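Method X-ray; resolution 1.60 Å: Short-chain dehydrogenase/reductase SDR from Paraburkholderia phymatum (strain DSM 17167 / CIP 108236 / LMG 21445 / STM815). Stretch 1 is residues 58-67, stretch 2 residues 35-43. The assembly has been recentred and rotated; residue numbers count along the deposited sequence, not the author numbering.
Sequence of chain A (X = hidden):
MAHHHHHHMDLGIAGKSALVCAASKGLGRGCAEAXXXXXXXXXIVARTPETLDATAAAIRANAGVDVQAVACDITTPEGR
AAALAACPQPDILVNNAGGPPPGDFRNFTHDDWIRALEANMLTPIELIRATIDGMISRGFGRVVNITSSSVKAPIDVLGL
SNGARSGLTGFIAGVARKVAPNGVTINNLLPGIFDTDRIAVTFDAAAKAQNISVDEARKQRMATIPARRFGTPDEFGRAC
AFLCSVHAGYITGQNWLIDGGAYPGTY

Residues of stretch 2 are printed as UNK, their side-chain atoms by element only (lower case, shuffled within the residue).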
ATOM      1  N   ALA A  58      -8.548  17.621  35.973  1.00 17.29           N
ATOM      2  CA  ALA A  58      -9.411  16.458  35.789  1.00 20.12           C
ATOM      3  C   ALA A  58      -8.606  15.163  35.781  1.00 22.19           C
ATOM      4  O   ALA A  58      -9.002  14.180  36.413  1.00 19.79           O
ATOM      5  CB  ALA A  58     -10.213  16.599  34.495  1.00 20.20           C
ATOM      6  N   ILE A  59      -7.480  15.139  35.064  1.00 18.99           N
ATOM      7  CA  ILE A  59      -6.694  13.909  34.980  1.00 16.31           C
ATOM      8  C   ILE A  59      -6.088  13.568  36.338  1.00 19.32           C
ATOM      9  O   ILE A  59      -6.054  12.396  36.740  1.00 20.22           O
ATOM     10  CB  ILE A  59      -5.622  14.043  33.882  1.00 16.33           C
ATOM     11  CG1 ILE A  59      -6.291  14.181  32.515  1.00 19.48           C
ATOM     12  CG2 ILE A  59      -4.681  12.835  33.883  1.00 17.56           C
ATOM     13  CD1 ILE A  59      -5.304  14.469  31.371  1.00 21.29           C
ATOM     14  N   ARG A  60      -5.605  14.580  37.068  1.00 19.62           N
ATOM     15  CA  ARG A  60      -5.139  14.366  38.438  1.00 24.86           C
ATOM     16  C   ARG A  60      -6.204  13.700  39.287  1.00 25.49           C
ATOM     17  O   ARG A  60      -5.936  12.721  39.995  1.00 27.14           O
ATOM     18  CB  ARG A  60      -4.744  15.697  39.082  1.00 25.83           C
ATOM     19  CG  ARG A  60      -3.302  16.043  38.924  1.00 25.16           C
ATOM     20  CD  ARG A  60      -2.969  17.378  39.586  1.00 19.91           C
ATOM     21  NE  ARG A  60      -1.983  18.038  38.754  1.00 20.47           N
ATOM     22  CZ  ARG A  60      -2.185  19.158  38.070  1.00 22.58           C
ATOM     23  NH1 ARG A  60      -3.341  19.813  38.164  1.00 24.58           N
ATOM     24  NH2 ARG A  60      -1.207  19.639  37.317  1.00 22.19           N
ATOM     25  N   ALA A  61      -7.424  14.235  39.239  1.00 23.32           N
ATOM     26  CA  ALA A  61      -8.500  13.697  40.062  1.00 25.20           C
ATOM     27  C   ALA A  61      -8.898  12.300  39.603  1.00 24.76           C
ATOM     28  O   ALA A  61      -9.195  11.433  40.430  1.00 31.63           O
ATOM     29  CB  ALA A  61      -9.703  14.642  40.032  1.00 23.28           C
ATOM     30  N   ASN A  62      -8.894  12.059  38.289  1.00 22.98           N
ATOM     31  CA  ASN A  62      -9.342  10.775  37.760  1.00 20.22           C
ATOM     32  C   ASN A  62      -8.315   9.675  37.992  1.00 23.79           C
ATOM     33  O   ASN A  62      -8.676   8.536  38.323  1.00 27.73           O
ATOM     34  CB  ASN A  62      -9.626  10.888  36.263  1.00 22.15           C
ATOM     35  CG  ASN A  62     -10.886  11.669  35.958  1.00 26.64           C
ATOM     36  OD1 ASN A  62     -11.715  11.902  36.834  1.00 28.86           O
ATOM     37  ND2 ASN A  62     -11.034  12.076  34.701  1.00 26.97           N
ATOM     38  N   ALA A  63      -7.034   9.983  37.801  1.00 21.65           N
ATOM     39  CA  ALA A  63      -6.026   8.944  37.660  1.00 20.83           C
ATOM     40  C   ALA A  63      -5.036   8.860  38.810  1.00 22.24           C
ATOM     41  O   ALA A  63      -4.399   7.813  38.975  1.00 24.49           O
ATOM     42  CB  ALA A  63      -5.249   9.142  36.350  1.00 18.84           C
ATOM     43  N   GLY A  64      -4.881   9.921  39.599  1.00 23.10           N
ATOM     44  CA  GLY A  64      -3.961   9.860  40.717  1.00 28.29           C
ATOM     45  C   GLY A  64      -2.503   9.769  40.334  1.00 33.97           C
ATOM     46  O   GLY A  64      -1.689   9.319  41.142  1.00 41.01           O
ATOM     47  N   VAL A  65      -2.152  10.162  39.117  1.00 20.20           N
ATOM     48  CA  VAL A  65      -0.775  10.188  38.674  1.00 20.56           C
ATOM     49  C   VAL A  65      -0.274  11.625  38.752  1.00 20.12           C
ATOM     50  O   VAL A  65      -1.036  12.559  38.995  1.00 22.66           O
ATOM     51  CB  VAL A  65      -0.619   9.633  37.233  1.00 19.99           C
ATOM     52  CG1 VAL A  65      -1.210   8.231  37.126  1.00 20.71           C
ATOM     53  CG2 VAL A  65      -1.293  10.566  36.245  1.00 18.50           C
ATOM     54  N   ASP A  66       1.023  11.806  38.524  1.00 20.66           N
ATOM     55  CA  ASP A  66       1.576  13.147  38.399  1.00 22.11           C
ATOM     56  C   ASP A  66       1.195  13.739  37.052  1.00 21.35           C
ATOM     57  O   ASP A  66       1.441  13.130  36.007  1.00 20.51           O
ATOM     58  CB  ASP A  66       3.096  13.118  38.537  1.00 22.67           C
ATOM     59  CG  ASP A  66       3.552  12.729  39.928  1.00 41.61           C
ATOM     60  OD1 ASP A  66       2.815  13.000  40.903  1.00 43.24           O
ATOM     61  OD2 ASP A  66       4.652  12.153  40.046  1.00 48.84           O
ATOM     62  N   VAL A  67       0.612  14.936  37.067  1.00 18.37           N
ATOM     63  CA  VAL A  67       0.243  15.633  35.842  1.00 17.50           C
ATOM     64  C   VAL A  67       0.941  16.984  35.816  1.00 18.48           C
ATOM     65  O   VAL A  67       0.780  17.795  36.737  1.00 22.37           O
ATOM     66  CB  VAL A  67      -1.275  15.812  35.714  1.00 18.80           C
ATOM     67  CG1 VAL A  67      -1.605  16.534  34.408  1.00 19.89           C
ATOM     68  CG2 VAL A  67      -1.971  14.462  35.780  1.00 20.28           C
ATOM     69  N   UNK A  35      -3.398   7.046  28.963  1.00 16.39           N
ATOM     70  CA  UNK A  35      -2.096   6.745  29.561  1.00 15.09           C
ATOM     71  C   UNK A  35      -2.138   6.929  31.074  1.00 17.32           C
ATOM     72  O   UNK A  35      -1.663   6.069  31.827  1.00 16.90           O
ATOM     73  c   UNK A  35      -0.713   7.322  27.455  1.00 16.12           C
ATOM     74  c   UNK A  35      -1.004   7.618  28.929  1.00 16.51           C
ATOM     75  c   UNK A  35      -0.041   5.955  27.301  1.00 15.98           C
ATOM     76  c   UNK A  35       0.151   8.423  26.835  1.00 14.98           C
ATOM     77  N   UNK A  36      -2.726   8.033  31.543  1.00 15.30           N
ATOM     78  CA  UNK A  36      -2.843   8.248  32.985  1.00 16.38           C
ATOM     79  C   UNK A  36      -3.626   7.124  33.655  1.00 19.37           C
ATOM     80  O   UNK A  36      -3.299   6.716  34.778  1.00 18.94           O
ATOM     81  c   UNK A  36      -3.503   9.601  33.262  1.00 16.36           C
ATOM     82  N   UNK A  37      -4.670   6.615  32.984  1.00 16.81           N
ATOM     83  CA  UNK A  37      -5.467   5.527  33.541  1.00 19.54           C
ATOM     84  C   UNK A  37      -4.646   4.264  33.750  1.00 21.62           C
ATOM     85  O   UNK A  37      -5.008   3.428  34.586  1.00 23.25           O
ATOM     86  c   UNK A  37      -6.656   5.218  32.625  1.00 18.99           C
ATOM     87  N   UNK A  38      -3.559   4.101  33.004  1.00 19.77           N
ATOM     88  CA  UNK A  38      -2.656   2.976  33.191  1.00 19.17           C
ATOM     89  C   UNK A  38      -1.462   3.342  34.066  1.00 22.89           C
ATOM     90  O   UNK A  38      -0.470   2.605  34.098  1.00 19.78           O
ATOM     91  c   UNK A  38      -2.196   2.445  31.832  1.00 23.20           C
ATOM     92  c   UNK A  38      -3.341   2.124  30.857  1.00 24.28           C
ATOM     93  o   UNK A  38      -5.574   1.295  31.018  1.00 30.40           O
ATOM     94  o   UNK A  38      -4.073   0.330  32.289  1.00 26.99           O
ATOM     95  c   UNK A  38      -4.398   1.179  31.429  1.00 30.26           C
ATOM     96  N   UNK A  39      -1.547   4.460  34.790  1.00 22.64           N
ATOM     97  CA  UNK A  39      -0.539   4.824  35.759  1.00 23.16           C
ATOM     98  C   UNK A  39       0.626   5.621  35.226  1.00 20.04           C
ATOM     99  O   UNK A  39       1.605   5.805  35.956  1.00 19.82           O
ATOM    100  N   UNK A  40       0.551   6.104  33.991  1.00 17.24           N
ATOM    101  CA  UNK A  40       1.629   6.897  33.402  1.00 15.26           C
ATOM    102  C   UNK A  40       1.552   8.326  33.924  1.00 17.74           C
ATOM    103  O   UNK A  40       0.476   8.934  33.944  1.00 17.20           O
ATOM    104  c   UNK A  40       2.648   7.737  31.259  1.00 15.97           C
ATOM    105  c   UNK A  40       1.602   5.442  31.343  1.00 17.35           C
ATOM    106  c   UNK A  40       1.538   6.880  31.867  1.00 15.51           C
ATOM    107  N   UNK A  41       2.697   8.873  34.337  1.00 15.52           N
ATOM    108  CA  UNK A  41       2.771  10.297  34.655  1.00 16.03           C
ATOM    109  C   UNK A  41       2.779  11.092  33.357  1.00 19.46           C
ATOM    110  O   UNK A  41       3.624  10.856  32.493  1.00 20.44           O
ATOM    111  n   UNK A  41       5.105   9.175  37.118  1.00 23.63           N
ATOM    112  c   UNK A  41       4.022  10.586  35.479  1.00 16.42           C
ATOM    113  o   UNK A  41       3.036   9.931  37.553  1.00 20.35           O
ATOM    114  c   UNK A  41       4.014   9.873  36.811  1.00 19.02           C
ATOM    115  N   UNK A  42       1.839  12.025  33.195  1.00 15.03           N
ATOM    116  CA  UNK A  42       1.667  12.685  31.905  1.00 14.21           C
ATOM    117  C   UNK A  42       1.978  14.170  32.030  1.00 14.26           C
ATOM    118  O   UNK A  42       1.575  14.830  32.992  1.00 17.20           O
ATOM    119  c   UNK A  42       0.054  11.000  30.939  1.00 14.57           C
ATOM    120  c   UNK A  42       0.253  12.474  31.317  1.00 13.30           C
ATOM    121  c   UNK A  42      -0.821  12.956  32.285  1.00 18.09           C
ATOM    122  N   UNK A  43       2.708  14.682  31.048  1.00 13.55           N
ATOM    123  CA  UNK A  43       2.892  16.111  30.846  1.00 12.58           C
ATOM    124  C   UNK A  43       2.073  16.483  29.622  1.00 14.20           C
ATOM    125  O   UNK A  43       2.335  15.970  28.527  1.00 14.35           O
ATOM    126  c   UNK A  43       4.370  16.436  30.638  1.00 14.82           C
ATOM    127  c   UNK A  43       4.556  17.911  30.295  1.00 15.31           C
ATOM    128  o   UNK A  43       5.095  16.130  31.832  1.00 16.05           O
TER
HETATM  129  O   HOH W   1      -4.315   5.690  37.233  1.00 29.43           O

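Position 35 has four side-chain carbons, forked at the second. The side chain lies out of reach of stretch 1. This is leucine, Leu35, with chi1 in m and chi2 in t. Its backbone O accepts from N of positions 38 and 40.

Position 36 carries a single carbon, the CB. It points toward stretch 1 and meets three apolar side chains there. The CB lies 3.5 Å from Ile59 CG2, 3.6 Å from Ala63 CB and 3.8 Å from Val65 CG2. One carbon makes this alanine, Ala36. The CB of Ala36 sits in close contact with all three.

Position 37 also has one side-chain carbon. It points away from stretch 1, although its CA is 5.4 Å from Ala63 CA. This is a second alanine, Ala37. Its backbone N is 4.2 Å from Ala63 CB.

Position 38 has three carbons, the third carrying two oxygens. That is a carboxylate at the end of a two-carbon arm, hence glutamate, Glu38. It points away and makes no contact with stretch 1.

Position 39 has no side-chain atoms, so it is glycine, Gly39. Its phi is positive, 88°, with psi 10°. A CB at these angles would be jammed against the carbonyl O of Glu38. The backbone C of Gly39 packs 3.7 Å from Val65 CG1.

Position 40 has three side-chain carbons, one carrying the other two. The fork at CB identifies valine, Val40, with chi1 in t. The side chain is buried and points away from stretch 1. Its backbone O nevertheless touches stretch 1, 3.3 Å from Val65 CG2.

Position 41 has two carbons, the second carrying one oxygen and one nitrogen. Its CB points sideways, but the end of the side chain comes nearer to stretch 1. The side-chain oxygen lies 2.9 Å from Asp66 N. The short amide is asparagine, Asn41. Asp66 N donates a hydrogen bond to Asn41 OD1, with an angle of 154° at the hydrogen.

Position 42 again has three carbons, forked at CB. One branch carbon lies 4.0 Å from Val67 CG2 and 4.2 Å from Ile59 CG2. This is valine, Val42, with chi1 in m, and that carbon is its CG2. Val42 N donates to Asp66 O at 3.0 Å.

Position 43 has a CB carrying one oxygen and one carbon. It is threonine, Thr43. It points away from stretch 1, and its OG1 hydrogen-bonds to a residue elsewhere in the structure.

The contact joins two helical segments and the strands that follow them. Ala36 fits among Ile59, Ala63 and Val65. Water 1 links the two backbones, donating to Ala36 O at 2.8 Å and to Ala63 O at 2.7 Å. Beyond them, Val42 and Val67 form a parallel bridge, with both side chains on the same face of the sheet. Val67 CA also approaches Val42 O at 3.2 Å in a CA-H...O contact. Apolar packing and two direct hydrogen bonds thus hold the stretches together, burying 377 Å² in total.

Stretch 2 35-43: LAAEGVNVT
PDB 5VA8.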